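Local coordinates for putative nisin-resistance protein (Streptococcus agalactiae 515, PDB 4Y68) that probably confers resistance to the lantibiotic nisin as a lipoprotein peptidase of family S41 that recognises the lantibiotic, at residues Glu231-Leu240 with Asp277-Ile288. Numbering follows the deposited sequence.
Sequences EMTFLSFKGL and DRQGYKYENTPI
Arg278 reaches across to the carbonyl groups of Ser236 and Lys238, joining two parts of this S41 peptidase fold: the type I beta turn Asp277-Gly280, which continues from strand 267-276 of the antiparallel sheet, and the overlapping turns Leu235-Lys238 and Phe237-Leu240 at the C-terminal side of helix 229-235, which follows strand 218-222 of the mixed sheet. From CB its chain runs extended through CG to CD, then bends there (chi3 -55°), which brings the guanidinium to the two carbonyls. Arg278 NE lies 3.5 Å from Lys238 O; Arg278 NH2 gives hydrogen bonds to Ser236 O (2.7 Å) and Lys238 O, the former close to the guanidinium plane but standing well above the plane of the carbonyl that accepts it. NH1 adds a weak bond to Ser236 O and has a second acceptor in Thr180 O, so strand 180-185 shares the same arginine. Leu240 CD2 lies over one face of the guanidinium, and the backbone N of Arg278 is linked through a water to Leu235 O.

Lys238 comes back the other way, its chain bent at chi2 and chi3, and Lys238 NZ donates a hydrogen bond to Gln279 OE1 at 2.8 Å, nearly in line with the amide C=O. A salt bridge to Asp277 OD2 is modelled too, although the position of that oxygen is less certain. OD1 of Asp277 also takes the backbone N-H of Tyr281, helping to hold the turn.

Further along, the contact becomes apolar. Leu235 CD2 sits over a face of the Tyr283 ring in a CH-pi contact, 4.2 Å from the ring centroid. Ile288 packs both its branches on the helix: Ile288 CD1 touches Leu235 CD2 and lies 3.9 Å from CB of Glu231, whose carboxylate is held by Thr250 OG1 and by backbone N-H groups such as that of Tyr253, while Ile288 CG2, anti to its own backbone N, approaches the Phe234 ring obliquely, 3.2 Å from Phe234 CE2.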
loop_
_atom_site.group_PDB
_atom_site.type_symbol
_atom_site.label_atom_id
_atom_site.label_comp_id
_atom_site.label_asym_id
_atom_site.label_seq_id
_atom_site.Cartn_x
_atom_site.Cartn_y
_atom_site.Cartn_z
ATOM N N GLU A 231 -3.144 -4.662 0.915
ATOM C CA GLU A 231 -3.065 -5.895 0.142
ATOM C C GLU A 231 -1.614 -6.418 0.097
ATOM O O GLU A 231 -1.389 -7.606 0.254
ATOM C CB GLU A 231 -3.601 -5.685 -1.259
ATOM C CG GLU A 231 -5.095 -5.590 -1.312
ATOM C CD GLU A 231 -5.578 -5.287 -2.690
ATOM O OE1 GLU A 231 -5.321 -4.152 -3.174
ATOM O OE2 GLU A 231 -6.182 -6.192 -3.299
ATOM N N MET A 232 -0.641 -5.523 -0.075
ATOM C CA MET A 232 0.764 -5.942 -0.100
ATOM C C MET A 232 1.256 -6.367 1.285
ATOM O O MET A 232 2.174 -7.182 1.390
ATOM C CB MET A 232 1.669 -4.838 -0.654
ATOM C CG MET A 232 2.120 -5.130 -2.102
ATOM S SD MET A 232 0.690 -5.164 -3.209
ATOM C CE MET A 232 0.381 -3.391 -3.176
ATOM N N THR A 233 0.660 -5.804 2.334
ATOM C CA THR A 233 0.871 -6.305 3.679
ATOM C C THR A 233 0.291 -7.706 3.804
ATOM O O THR A 233 0.929 -8.590 4.375
ATOM C CB THR A 233 0.245 -5.394 4.748
ATOM O OG1 THR A 233 0.928 -4.148 4.729
ATOM C CG2 THR A 233 0.400 -6.018 6.142
ATOM N N PHE A 234 -0.920 -7.900 3.282
ATOM C CA PHE A 234 -1.513 -9.230 3.234
ATOM C C PHE A 234 -0.599 -10.198 2.487
ATOM O O PHE A 234 -0.380 -11.291 2.951
ATOM C CB PHE A 234 -2.896 -9.189 2.559
ATOM C CG PHE A 234 -3.619 -10.515 2.537
ATOM C CD1 PHE A 234 -3.309 -11.514 3.439
ATOM C CD2 PHE A 234 -4.614 -10.757 1.609
ATOM C CE1 PHE A 234 -3.973 -12.732 3.417
ATOM C CE2 PHE A 234 -5.287 -11.976 1.580
ATOM C CZ PHE A 234 -4.962 -12.961 2.485
ATOM N N LEU A 235 -0.072 -9.803 1.323
ATOM C CA LEU A 235 0.803 -10.704 0.564
ATOM C C LEU A 235 2.044 -11.109 1.356
ATOM O O LEU A 235 2.548 -12.209 1.195
ATOM C CB LEU A 235 1.229 -10.065 -0.760
ATOM C CG LEU A 235 0.073 -9.979 -1.747
ATOM C CD1 LEU A 235 0.535 -9.450 -3.112
ATOM C CD2 LEU A 235 -0.554 -11.360 -1.874
ATOM N N SER A 236 2.527 -10.219 2.217
ATOM C CA SER A 236 3.751 -10.481 2.970
ATOM C C SER A 236 3.614 -11.647 3.954
ATOM O O SER A 236 4.619 -12.149 4.437
ATOM C CB SER A 236 4.176 -9.239 3.736
ATOM O OG SER A 236 4.306 -8.136 2.879
ATOM N N PHE A 237 2.378 -12.050 4.258
ATOM C CA PHE A 237 2.110 -13.219 5.116
ATOM C C PHE A 237 1.819 -14.490 4.322
ATOM O O PHE A 237 1.720 -15.572 4.903
ATOM C CB PHE A 237 0.922 -12.957 6.053
ATOM C CG PHE A 237 1.204 -11.933 7.126
ATOM C CD1 PHE A 237 1.636 -12.326 8.384
ATOM C CD2 PHE A 237 1.025 -10.578 6.879
ATOM C CE1 PHE A 237 1.892 -11.393 9.379
ATOM C CE2 PHE A 237 1.285 -9.637 7.859
ATOM C CZ PHE A 237 1.716 -10.048 9.126
ATOM N N LYS A 238 1.669 -14.369 3.005
ATOM C CA LYS A 238 1.242 -15.511 2.190
ATOM C C LYS A 238 2.282 -16.603 2.139
ATOM O O LYS A 238 3.468 -16.339 1.979
ATOM C CB LYS A 238 0.894 -15.072 0.773
ATOM C CG LYS A 238 -0.583 -14.786 0.591
ATOM C CD LYS A 238 -1.278 -15.918 -0.107
ATOM C CE LYS A 238 -0.541 -16.241 -1.397
ATOM N NZ LYS A 238 -1.152 -17.344 -2.180
ATOM N N GLY A 239 1.824 -17.838 2.273
ATOM C CA GLY A 239 2.718 -18.974 2.364
ATOM C C GLY A 239 3.299 -19.249 3.745
ATOM O O GLY A 239 3.936 -20.288 3.947
ATOM N N LEU A 240 3.123 -18.341 4.706
ATOM C CA LEU A 240 3.582 -18.667 6.060
ATOM C C LEU A 240 2.732 -19.816 6.604
ATOM O O LEU A 240 1.493 -19.758 6.541
ATOM C CB LEU A 240 3.506 -17.459 6.990
ATOM C CG LEU A 240 4.414 -16.278 6.666
ATOM C CD1 LEU A 240 4.380 -15.265 7.795
ATOM C CD2 LEU A 240 5.838 -16.731 6.363
ATOM N N ASP A 277 3.843 -12.921 -5.079
ATOM C CA ASP A 277 4.105 -13.285 -3.696
ATOM C C ASP A 277 5.243 -14.319 -3.623
ATOM O O ASP A 277 5.799 -14.703 -4.664
ATOM C CB ASP A 277 2.818 -13.791 -3.007
ATOM C CG ASP A 277 2.236 -15.039 -3.658
ATOM O OD1 ASP A 277 2.983 -15.856 -4.221
ATOM O OD2 ASP A 277 1.004 -15.206 -3.603
ATOM N N ARG A 278 5.612 -14.723 -2.406
ATOM C CA ARG A 278 6.710 -15.681 -2.181
ATOM C C ARG A 278 6.472 -17.007 -2.913
ATOM O O ARG A 278 7.416 -17.699 -3.277
ATOM C CB ARG A 278 6.905 -15.961 -0.673
ATOM C CG ARG A 278 7.890 -15.023 0.016
ATOM C CD ARG A 278 8.133 -15.390 1.511
ATOM N NE ARG A 278 6.854 -15.422 2.181
ATOM C CZ ARG A 278 6.372 -14.447 2.943
ATOM N NH1 ARG A 278 7.097 -13.362 3.220
ATOM N NH2 ARG A 278 5.151 -14.582 3.452
ATOM N N GLN A 279 5.202 -17.347 -3.116
ATOM C CA GLN A 279 4.812 -18.643 -3.650
ATOM C C GLN A 279 4.847 -18.645 -5.170
ATOM O O GLN A 279 4.739 -19.690 -5.803
ATOM C CB GLN A 279 3.419 -19.030 -3.143
ATOM C CG GLN A 279 3.328 -19.068 -1.632
ATOM C CD GLN A 279 1.987 -19.575 -1.132
ATOM O OE1 GLN A 279 0.982 -18.865 -1.193
ATOM N NE2 GLN A 279 1.965 -20.806 -0.630
ATOM N N GLY A 280 5.041 -17.469 -5.746
ATOM C CA GLY A 280 5.159 -17.333 -7.183
ATOM C C GLY A 280 3.896 -16.866 -7.886
ATOM O O GLY A 280 3.901 -16.708 -9.103
ATOM N N TYR A 281 2.812 -16.660 -7.140
ATOM C CA TYR A 281 1.552 -16.203 -7.741
ATOM C C TYR A 281 1.627 -14.758 -8.217
ATOM O O TYR A 281 2.155 -13.906 -7.513
ATOM C CB TYR A 281 0.395 -16.332 -6.759
ATOM C CG TYR A 281 0.026 -17.748 -6.440
ATOM C CD1 TYR A 281 -0.824 -18.466 -7.266
ATOM C CD2 TYR A 281 0.515 -18.375 -5.293
ATOM C CE1 TYR A 281 -1.173 -19.777 -6.966
ATOM C CE2 TYR A 281 0.171 -19.676 -4.989
ATOM C CZ TYR A 281 -0.672 -20.371 -5.827
ATOM O OH TYR A 281 -1.015 -21.666 -5.527
ATOM N N LYS A 282 1.093 -14.478 -9.397
ATOM C CA LYS A 282 1.176 -13.120 -9.950
ATOM C C LYS A 282 -0.086 -12.293 -9.708
ATOM O O LYS A 282 -1.193 -12.817 -9.719
ATOM C CB LYS A 282 1.477 -13.170 -11.441
ATOM C CG LYS A 282 2.817 -13.811 -11.763
ATOM C CD LYS A 282 3.118 -13.735 -13.272
ATOM C CE LYS A 282 4.272 -14.667 -13.658
ATOM N NZ LYS A 282 4.765 -14.453 -15.064
ATOM N N TYR A 283 0.097 -11.001 -9.473
ATOM C CA TYR A 283 -1.024 -10.095 -9.239
ATOM C C TYR A 283 -0.820 -8.871 -10.097
ATOM O O TYR A 283 0.301 -8.374 -10.223
ATOM C CB TYR A 283 -1.147 -9.703 -7.746
ATOM C CG TYR A 283 -1.230 -10.902 -6.804
ATOM C CD1 TYR A 283 -2.451 -11.366 -6.336
ATOM C CD2 TYR A 283 -0.095 -11.589 -6.441
ATOM C CE1 TYR A 283 -2.522 -12.463 -5.519
ATOM C CE2 TYR A 283 -0.155 -12.673 -5.618
ATOM C CZ TYR A 283 -1.367 -13.106 -5.158
ATOM O OH TYR A 283 -1.410 -14.195 -4.323
ATOM N N GLU A 284 -1.898 -8.386 -10.696
ATOM C CA GLU A 284 -1.845 -7.146 -11.449
ATOM C C GLU A 284 -3.175 -6.433 -11.284
ATOM O O GLU A 284 -4.021 -6.479 -12.161
ATOM C CB GLU A 284 -1.532 -7.412 -12.922
ATOM C CG GLU A 284 -1.194 -6.174 -13.720
ATOM C CD GLU A 284 -0.775 -6.485 -15.157
ATOM O OE1 GLU A 284 -0.423 -7.648 -15.459
ATOM O OE2 GLU A 284 -0.797 -5.555 -15.993
ATOM N N ASN A 285 -3.351 -5.780 -10.142
ATOM C CA ASN A 285 -4.613 -5.138 -9.824
ATOM C C ASN A 285 -5.689 -6.199 -9.838
ATOM O O ASN A 285 -6.756 -6.036 -10.429
ATOM C CB ASN A 285 -4.906 -4.001 -10.800
ATOM C CG ASN A 285 -4.002 -2.798 -10.555
ATOM O OD1 ASN A 285 -3.522 -2.602 -9.436
ATOM N ND2 ASN A 285 -3.765 -1.996 -11.589
ATOM N N THR A 286 -5.365 -7.309 -9.191
ATOM C CA THR A 286 -6.268 -8.435 -9.074
ATOM C C THR A 286 -6.512 -8.779 -7.602
ATOM O O THR A 286 -5.585 -8.773 -6.779
ATOM C CB THR A 286 -5.716 -9.668 -9.791
ATOM O OG1 THR A 286 -4.554 -10.112 -9.110
ATOM C CG2 THR A 286 -5.328 -9.330 -11.214
ATOM N N PRO A 287 -7.770 -9.085 -7.268
ATOM C CA PRO A 287 -8.131 -9.349 -5.876
ATOM C C PRO A 287 -7.394 -10.557 -5.290
ATOM O O PRO A 287 -7.047 -11.499 -5.994
ATOM C CB PRO A 287 -9.647 -9.598 -5.958
ATOM C CG PRO A 287 -10.088 -8.787 -7.152
ATOM C CD PRO A 287 -8.954 -8.972 -8.138
ATOM N N ILE A 288 -7.151 -10.513 -3.991
ATOM C CA ILE A 288 -6.563 -11.642 -3.305
ATOM C C ILE A 288 -7.674 -12.469 -2.647
ATOM O O ILE A 288 -8.487 -11.949 -1.886
ATOM C CB ILE A 288 -5.534 -11.173 -2.270
ATOM C CG1 ILE A 288 -4.494 -10.270 -2.946
ATOM C CG2 ILE A 288 -4.854 -12.380 -1.610
ATOM C CD1 ILE A 288 -3.628 -9.499 -1.946
HETATM O O HOH W 1 4.721 -13.157 -0.295
#